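Local structure of N-(5'-phosphoribosyl)anthranilate isomerase (Thermococcus kodakarensis, 5LHF) at residues V6-V11 with V197-F202; S141-D146 with P167-E172. The protein catalyses the isomerisation of N-(5-phospho-beta-D-ribosyl)anthranilate to 1-(2-carboxyphenylamino)-1-deoxy-D-ribulose 5-phosphate, the third of five steps from chorismate to L-tryptophan. One frame throughout, in Å; residues are numbered along the deposited sequence.

Overall arrangement
Both contacts lie in one (beta/alpha)8 barrel, contact 1 between the strand wall and the helix layer, contact 2 within the helix layer, with centres about 17 Å apart. Contact 1 is buried and wholly apolar: it seats the last helix, 196-207, on the first strand, 5-9, and so joins the two ends of the chain. Contact 2 lies at the surface and is polar, bringing together two successive outer helices, 143-156 and 170-177, near their N-terminal ends by charge and loose side-chain approach. Although they share no element, they touch directly through helix 196-207: Phe202 CE2 lies 3.7 Å from Val170 CG2, and Ala201 CB packs on Pro167 CB at 3.9 Å.

Contact 1 (V6-V11 with V197-F202); sequences VKICGV and VLIEAF
Ile8 drives its terminal CD1 into the branched end of Ile199, and this is the tight part of the contact. Ile8 CD1 rests against both branches of Ile199, 3.8 Å from Ile199 CG2 and 4.0 Å from Ile199 CD1. With CG1 of Ile8 anti to the carbonyl carbon (chi1 -63°) and the chain extended beyond it (chi2 171°), CD1 is carried out toward the helix, and the two side chains meet at a slant. Packing is slacker at Val6, whose CG1 comes to the edge of the Phe202 ring, near its plane, 4.2 Å from Phe202 CE1. Strand 5-9 is the first of the TIM barrel and helix 196-207 the last, so these apolar pairs tie the closing helix onto the opening strand, which itself lies beside strand 181-184. Val20 and Leu19 of helix 14-20 flank the isoleucines, while Val182 and Val184 pack on Phe202. Val6 and Ile8 face the helix; Lys7 between them turns away from it and forms a salt bridge with Asp183. On the outer side of the helix Val197 is exposed, and the partly exposed Glu200 forms a salt bridge with Arg196 and a hydrogen bond with Tyr23 OH.

Contact 2 (S141-D146 with P167-E172); sequences SGRRHD and PENVGE
Two neighbouring helices of the barrel's outer layer, 143-156 and 170-177, run side by side here and meet near their N-terminal ends, through Arg144 with Glu172 and through Arg143 with Asn169, which lies in the segment leading into helix 170-177. The outer pair is an attraction of charges without a salt bridge: Arg144 NH1 stands 4.0 Å from Glu172 OE2, and the oxygen lies well out of the guanidinium plane, so that no N-H points at it. The side chains cross at about a right angle, with the carboxylate turned 52° against the guanidinium. Arg144 gets there by a bend at chi3 (76°), which brings its end closer to the other helix than its start, whereas Glu172 reaches out with CG anti to the backbone N and the chain extended beyond. Both residues are exposed to solvent, which probably weakens the attraction.

In the (beta/alpha)8 barrel these helices follow strands 132-136 and 160-162, and the contact joins consecutive beta-alpha units. Closer to the barrel, Asn169 ND2 lies obliquely to the Arg143 guanidinium, 4.3 Å from Arg143 NH2, a loose approach of two donors that are each engaged with the loop after strand 160-162: the arginine nitrogen bonds to Gly163 O and the amide nitrogen to Gly164 O. Arg143 NH1 bonds to Gly138 O, so its guanidinium bridges the loops of the two units, while Asn169 OD1 takes the backbone N-H of Thr166. Behind them, within helix 143-156, His145 ND1 donates to Asp146 OD1 over 3.1 Å, nearly straight at 169° and with the oxygen in the ring plane; Asp146 OD2 in turn forms a salt bridge with Arg109 and receives Gly138 N.

Contact 1 (V6-V11 with V197-F202)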
ATOM      1  N   VAL A   6       7.808   3.766  -5.348  1.00 14.43           N
ATOM      2  CA  VAL A   6       6.552   4.497  -5.471  1.00  7.67           C
ATOM      3  C   VAL A   6       5.498   3.544  -6.002  1.00  8.99           C
ATOM      4  O   VAL A   6       5.694   2.923  -7.052  1.00 10.68           O
ATOM      5  CB  VAL A   6       6.679   5.708  -6.410  1.00 14.89           C
ATOM      6  CG1 VAL A   6       5.334   6.434  -6.502  1.00 12.02           C
ATOM      7  CG2 VAL A   6       7.816   6.629  -5.944  1.00 13.75           C
ATOM      8  N   LYS A   7       4.382   3.436  -5.286  1.00 12.16           N
ATOM      9  CA  LYS A   7       3.278   2.576  -5.684  1.00 10.85           C
ATOM     10  C   LYS A   7       2.048   3.449  -5.874  1.00  8.65           C
ATOM     11  O   LYS A   7       1.743   4.277  -5.010  1.00 11.06           O
ATOM     12  CB  LYS A   7       3.024   1.489  -4.642  1.00 10.99           C
ATOM     13  CG  LYS A   7       1.777   0.644  -4.919  1.00 12.39           C
ATOM     14  CD  LYS A   7       1.718  -0.592  -3.994  1.00 11.57           C
ATOM     15  CE  LYS A   7       0.333  -1.233  -4.001  1.00 14.96           C
ATOM     16  NZ  LYS A   7      -0.618  -0.558  -3.044  1.00 14.47           N
ATOM     17  N   ILE A   8       1.385   3.318  -7.023  1.00  7.53           N
ATOM     18  CA  ILE A   8       0.112   3.996  -7.264  1.00 13.68           C
ATOM     19  C   ILE A   8      -0.964   2.925  -7.258  1.00 12.40           C
ATOM     20  O   ILE A   8      -1.016   2.067  -8.153  1.00 14.89           O
ATOM     21  CB  ILE A   8       0.096   4.789  -8.580  1.00 10.99           C
ATOM     22  CG1 ILE A   8       1.135   5.924  -8.543  1.00 11.71           C
ATOM     23  CG2 ILE A   8      -1.301   5.341  -8.839  1.00 11.65           C
ATOM     24  CD1 ILE A   8       1.350   6.623  -9.887  1.00 12.86           C
ATOM     25  N   CYS A   9      -1.830   2.980  -6.263  1.00 10.12           N
ATOM     26  CA  CYS A   9      -2.747   1.884  -5.980  1.00 11.12           C
ATOM     27  C   CYS A   9      -4.117   2.168  -6.584  1.00 15.08           C
ATOM     28  O   CYS A   9      -4.476   3.317  -6.858  1.00 14.92           O
ATOM     29  CB  CYS A   9      -2.877   1.668  -4.470  1.00 17.39           C
ATOM     30  SG  CYS A   9      -3.800   0.164  -4.033  1.00 21.47           S
ATOM     31  N   GLY A  10      -4.871   1.093  -6.817  1.00 10.89           N
ATOM     32  CA  GLY A  10      -6.272   1.219  -7.170  1.00 10.12           C
ATOM     33  C   GLY A  10      -6.585   1.417  -8.643  1.00 14.04           C
ATOM     34  O   GLY A  10      -7.500   2.177  -8.978  1.00 11.52           O
ATOM     35  N   VAL A  11      -5.863   0.769  -9.537  1.00 15.53           N
ATOM     36  CA  VAL A  11      -6.210   0.889 -10.950  1.00 12.66           C
ATOM     37  C   VAL A  11      -7.415   0.007 -11.234  1.00 16.08           C
ATOM     38  O   VAL A  11      -7.514  -1.126 -10.737  1.00 12.83           O
ATOM     39  CB  VAL A  11      -5.016   0.542 -11.862  1.00 12.67           C
ATOM     40  CG1 VAL A  11      -3.924   1.601 -11.728  1.00 15.50           C
ATOM     41  CG2 VAL A  11      -4.466  -0.853 -11.530  1.00 21.43           C
ATOM     42  N   VAL A 197      -1.419  14.515 -15.091  1.00 11.88           N
ATOM     43  CA  VAL A 197      -0.835  15.743 -14.564  1.00 10.63           C
ATOM     44  C   VAL A 197      -0.681  15.662 -13.050  1.00 12.90           C
ATOM     45  O   VAL A 197       0.343  16.090 -12.494  1.00 13.16           O
ATOM     46  CB  VAL A 197      -1.665  16.962 -14.997  1.00 12.21           C
ATOM     47  CG1 VAL A 197      -1.328  18.167 -14.123  1.00 10.38           C
ATOM     48  CG2 VAL A 197      -1.411  17.269 -16.477  1.00 14.42           C
ATOM     49  N   LEU A 198      -1.662  15.066 -12.353  1.00 11.70           N
ATOM     50  CA  LEU A 198      -1.519  14.845 -10.913  1.00 15.46           C
ATOM     51  C   LEU A 198      -0.372  13.891 -10.606  1.00 11.07           C
ATOM     52  O   LEU A 198       0.374  14.098  -9.636  1.00 11.03           O
ATOM     53  CB  LEU A 198      -2.820  14.302 -10.316  1.00 12.50           C
ATOM     54  CG  LEU A 198      -3.988  15.282 -10.358  1.00 15.02           C
ATOM     55  CD1 LEU A 198      -5.187  14.667  -9.650  1.00 16.60           C
ATOM     56  CD2 LEU A 198      -3.595  16.637  -9.732  1.00 15.66           C
ATOM     57  N   ILE A 199      -0.227  12.823 -11.394  1.00  9.71           N
ATOM     58  CA  ILE A 199       0.874  11.892 -11.163  1.00 10.13           C
ATOM     59  C   ILE A 199       2.216  12.591 -11.367  1.00  9.36           C
ATOM     60  O   ILE A 199       3.150  12.408 -10.577  1.00 12.39           O
ATOM     61  CB  ILE A 199       0.736  10.634 -12.050  1.00  7.99           C
ATOM     62  CG1 ILE A 199      -0.465   9.796 -11.582  1.00  8.27           C
ATOM     63  CG2 ILE A 199       2.011   9.789 -11.958  1.00  8.85           C
ATOM     64  CD1 ILE A 199      -0.886   8.661 -12.566  1.00 12.10           C
ATOM     65  N   GLU A 200       2.339  13.404 -12.419  1.00 12.02           N
ATOM     66  CA  GLU A 200       3.613  14.084 -12.641  1.00 12.46           C
ATOM     67  C   GLU A 200       3.919  15.069 -11.521  1.00 12.50           C
ATOM     68  O   GLU A 200       5.082  15.247 -11.143  1.00 13.60           O
ATOM     69  CB  GLU A 200       3.614  14.763 -14.006  1.00 10.31           C
ATOM     70  CG  GLU A 200       3.636  13.732 -15.112  1.00 13.41           C
ATOM     71  CD  GLU A 200       3.926  14.314 -16.484  1.00 16.99           C
ATOM     72  OE1 GLU A 200       3.632  15.509 -16.710  1.00 16.07           O
ATOM     73  OE2 GLU A 200       4.435  13.559 -17.338  1.00 18.45           O
ATOM     74  N   ALA A 201       2.887  15.721 -10.976  1.00 12.17           N
ATOM     75  CA  ALA A 201       3.121  16.634  -9.858  1.00 12.49           C
ATOM     76  C   ALA A 201       3.583  15.871  -8.628  1.00 13.59           C
ATOM     77  O   ALA A 201       4.452  16.349  -7.887  1.00 14.37           O
ATOM     78  CB  ALA A 201       1.855  17.430  -9.542  1.00  8.85           C
ATOM     79  N   PHE A 202       2.988  14.695  -8.385  1.00  8.39           N
ATOM     80  CA  PHE A 202       3.399  13.838  -7.276  1.00 12.58           C
ATOM     81  C   PHE A 202       4.837  13.359  -7.455  1.00  9.68           C
ATOM     82  O   PHE A 202       5.663  13.454  -6.536  1.00 11.05           O
ATOM     83  CB  PHE A 202       2.431  12.647  -7.187  1.00  8.14           C
ATOM     84  CG  PHE A 202       2.609  11.799  -5.962  1.00 13.00           C
ATOM     85  CD1 PHE A 202       3.453  10.695  -5.982  1.00  8.92           C
ATOM     86  CD2 PHE A 202       1.907  12.086  -4.799  1.00 16.09           C
ATOM     87  CE1 PHE A 202       3.595   9.904  -4.870  1.00  8.29           C
ATOM     88  CE2 PHE A 202       2.054  11.292  -3.669  1.00 14.55           C
ATOM     89  CZ  PHE A 202       2.899  10.211  -3.707  1.00 11.13           C
TER

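Contact 2 (S141-D146 with P167-E172)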
ATOM      1  N   SER A 141      -6.556  15.829  13.023  1.00 44.26           N
ATOM      2  CA  SER A 141      -5.441  16.379  13.790  1.00 51.28           C
ATOM      3  C   SER A 141      -4.443  15.305  14.216  1.00 55.29           C
ATOM      4  O   SER A 141      -3.264  15.611  14.431  1.00 60.97           O
ATOM      5  CB  SER A 141      -5.970  17.121  15.014  1.00 51.18           C
ATOM      6  OG  SER A 141      -6.603  16.225  15.913  1.00 51.26           O
ATOM      7  N   GLY A 142      -4.890  14.054  14.356  1.00 46.89           N
ATOM      8  CA  GLY A 142      -3.999  12.963  14.726  1.00 35.46           C
ATOM      9  C   GLY A 142      -2.987  12.585  13.662  1.00 26.26           C
ATOM     10  O   GLY A 142      -2.110  11.754  13.928  1.00 29.38           O
ATOM     11  N   ARG A 143      -3.086  13.170  12.471  1.00 29.29           N
ATOM     12  CA  ARG A 143      -2.191  12.786  11.387  1.00 33.15           C
ATOM     13  C   ARG A 143      -0.741  13.131  11.715  1.00 31.34           C
ATOM     14  O   ARG A 143       0.173  12.358  11.404  1.00 22.57           O
ATOM     15  CB  ARG A 143      -2.643  13.460  10.096  1.00 33.98           C
ATOM     16  CG  ARG A 143      -1.886  13.031   8.881  1.00 29.83           C
ATOM     17  CD  ARG A 143      -2.615  13.468   7.623  1.00 36.23           C
ATOM     18  NE  ARG A 143      -1.814  13.138   6.457  1.00 29.99           N
ATOM     19  CZ  ARG A 143      -1.837  11.961   5.850  1.00 32.08           C
ATOM     20  NH1 ARG A 143      -2.651  10.993   6.282  1.00 27.81           N
ATOM     21  NH2 ARG A 143      -1.049  11.762   4.805  1.00 28.28           N
ATOM     22  N   ARG A 144      -0.510  14.282  12.354  1.00 27.02           N
ATOM     23  CA  ARG A 144       0.847  14.633  12.761  1.00 33.87           C
ATOM     24  C   ARG A 144       1.404  13.607  13.742  1.00 29.31           C
ATOM     25  O   ARG A 144       2.579  13.229  13.664  1.00 25.53           O
ATOM     26  CB  ARG A 144       0.869  16.039  13.367  1.00 39.35           C
ATOM     27  CG  ARG A 144       0.890  17.156  12.327  1.00 54.44           C
ATOM     28  CD  ARG A 144       0.819  18.544  12.960  1.00 64.19           C
ATOM     29  NE  ARG A 144       2.085  18.963  13.564  1.00 68.08           N
ATOM     30  CZ  ARG A 144       3.000  19.703  12.946  1.00 66.63           C
ATOM     31  NH1 ARG A 144       2.798  20.108  11.698  1.00 65.47           N
ATOM     32  NH2 ARG A 144       4.121  20.039  13.574  1.00 63.95           N
ATOM     33  N   HIS A 145       0.567  13.146  14.673  1.00 30.57           N
ATOM     34  CA  HIS A 145       0.957  12.066  15.571  1.00 27.13           C
ATOM     35  C   HIS A 145       1.306  10.804  14.795  1.00 29.48           C
ATOM     36  O   HIS A 145       2.247  10.083  15.151  1.00 26.41           O
ATOM     37  CB  HIS A 145      -0.181  11.794  16.554  1.00 28.27           C
ATOM     38  CG  HIS A 145      -0.104  10.458  17.228  1.00 30.16           C
ATOM     39  ND1 HIS A 145      -0.539   9.293  16.632  1.00 33.91           N
ATOM     40  CD2 HIS A 145       0.334  10.109  18.461  1.00 34.94           C
ATOM     41  CE1 HIS A 145      -0.356   8.282  17.461  1.00 33.72           C
ATOM     42  NE2 HIS A 145       0.171   8.750  18.579  1.00 31.28           N
ATOM     43  N   ASP A 146       0.544  10.507  13.742  1.00 28.65           N
ATOM     44  CA  ASP A 146       0.809   9.306  12.958  1.00 20.18           C
ATOM     45  C   ASP A 146       2.163   9.387  12.262  1.00 20.05           C
ATOM     46  O   ASP A 146       2.883   8.387  12.188  1.00 24.29           O
ATOM     47  CB  ASP A 146      -0.313   9.078  11.947  1.00 20.75           C
ATOM     48  CG  ASP A 146      -1.651   8.783  12.609  1.00 28.06           C
ATOM     49  OD1 ASP A 146      -1.701   8.698  13.853  1.00 31.18           O
ATOM     50  OD2 ASP A 146      -2.651   8.623  11.875  1.00 29.01           O
ATOM     51  N   PRO A 167      -0.117  15.429  -4.104  1.00 13.54           N
ATOM     52  CA  PRO A 167       1.027  16.231  -4.568  1.00 12.58           C
ATOM     53  C   PRO A 167       1.386  17.364  -3.627  1.00 14.98           C
ATOM     54  O   PRO A 167       2.565  17.721  -3.528  1.00 18.79           O
ATOM     55  CB  PRO A 167       0.553  16.764  -5.928  1.00 12.23           C
ATOM     56  CG  PRO A 167      -0.393  15.729  -6.411  1.00 15.48           C
ATOM     57  CD  PRO A 167      -1.129  15.285  -5.165  1.00  9.49           C
ATOM     58  N   GLU A 168       0.402  17.916  -2.920  1.00 15.39           N
ATOM     59  CA  GLU A 168       0.626  19.072  -2.054  1.00 19.57           C
ATOM     60  C   GLU A 168       1.208  18.707  -0.695  1.00 18.48           C
ATOM     61  O   GLU A 168       1.888  19.542  -0.087  1.00 23.66           O
ATOM     62  CB  GLU A 168      -0.684  19.839  -1.846  1.00 18.49           C
ATOM     63  CG  GLU A 168      -1.231  20.485  -3.105  1.00 25.15           C
ATOM     64  CD  GLU A 168      -1.989  19.507  -3.993  1.00 37.81           C
ATOM     65  OE1 GLU A 168      -2.109  18.310  -3.630  1.00 30.31           O
ATOM     66  OE2 GLU A 168      -2.471  19.937  -5.061  1.00 40.63           O
ATOM     67  N   ASN A 169       0.951  17.499  -0.179  1.00 16.13           N
ATOM     68  CA  ASN A 169       1.411  17.188   1.168  1.00 16.55           C
ATOM     69  C   ASN A 169       2.483  16.106   1.231  1.00 17.46           C
ATOM     70  O   ASN A 169       3.037  15.877   2.310  1.00 16.94           O
ATOM     71  CB  ASN A 169       0.218  16.809   2.077  1.00 18.24           C
ATOM     72  CG  ASN A 169      -0.375  15.424   1.788  1.00 19.42           C
ATOM     73  OD1 ASN A 169       0.221  14.567   1.131  1.00 17.01           O
ATOM     74  ND2 ASN A 169      -1.571  15.209   2.303  1.00 21.53           N
ATOM     75  N   VAL A 170       2.820  15.464   0.109  1.00 12.77           N
ATOM     76  CA  VAL A 170       3.739  14.329   0.189  1.00 11.61           C
ATOM     77  C   VAL A 170       5.158  14.770   0.537  1.00 14.31           C
ATOM     78  O   VAL A 170       5.905  14.011   1.173  1.00 15.52           O
ATOM     79  CB  VAL A 170       3.701  13.501  -1.110  1.00 12.39           C
ATOM     80  CG1 VAL A 170       4.404  14.218  -2.247  1.00 10.51           C
ATOM     81  CG2 VAL A 170       4.312  12.127  -0.868  1.00 13.76           C
ATOM     82  N   GLY A 171       5.555  15.991   0.156  1.00 14.08           N
ATOM     83  CA  GLY A 171       6.908  16.444   0.459  1.00 15.41           C
ATOM     84  C   GLY A 171       7.152  16.538   1.949  1.00 20.22           C
ATOM     85  O   GLY A 171       8.201  16.121   2.450  1.00 19.01           O
ATOM     86  N   GLU A 172       6.169  17.056   2.681  1.00 20.58           N
ATOM     87  CA  GLU A 172       6.291  17.127   4.128  1.00 22.05           C
ATOM     88  C   GLU A 172       6.268  15.730   4.739  1.00 24.00           C
ATOM     89  O   GLU A 172       7.045  15.434   5.653  1.00 22.42           O
ATOM     90  CB  GLU A 172       5.175  17.999   4.700  1.00 21.58           C
ATOM     91  CG  GLU A 172       5.257  18.195   6.207  1.00 34.38           C
ATOM     92  CD  GLU A 172       3.906  18.501   6.831  1.00 43.49           C
ATOM     93  OE1 GLU A 172       2.875  18.239   6.174  1.00 49.18           O
ATOM     94  OE2 GLU A 172       3.877  19.003   7.975  1.00 44.10           O
TER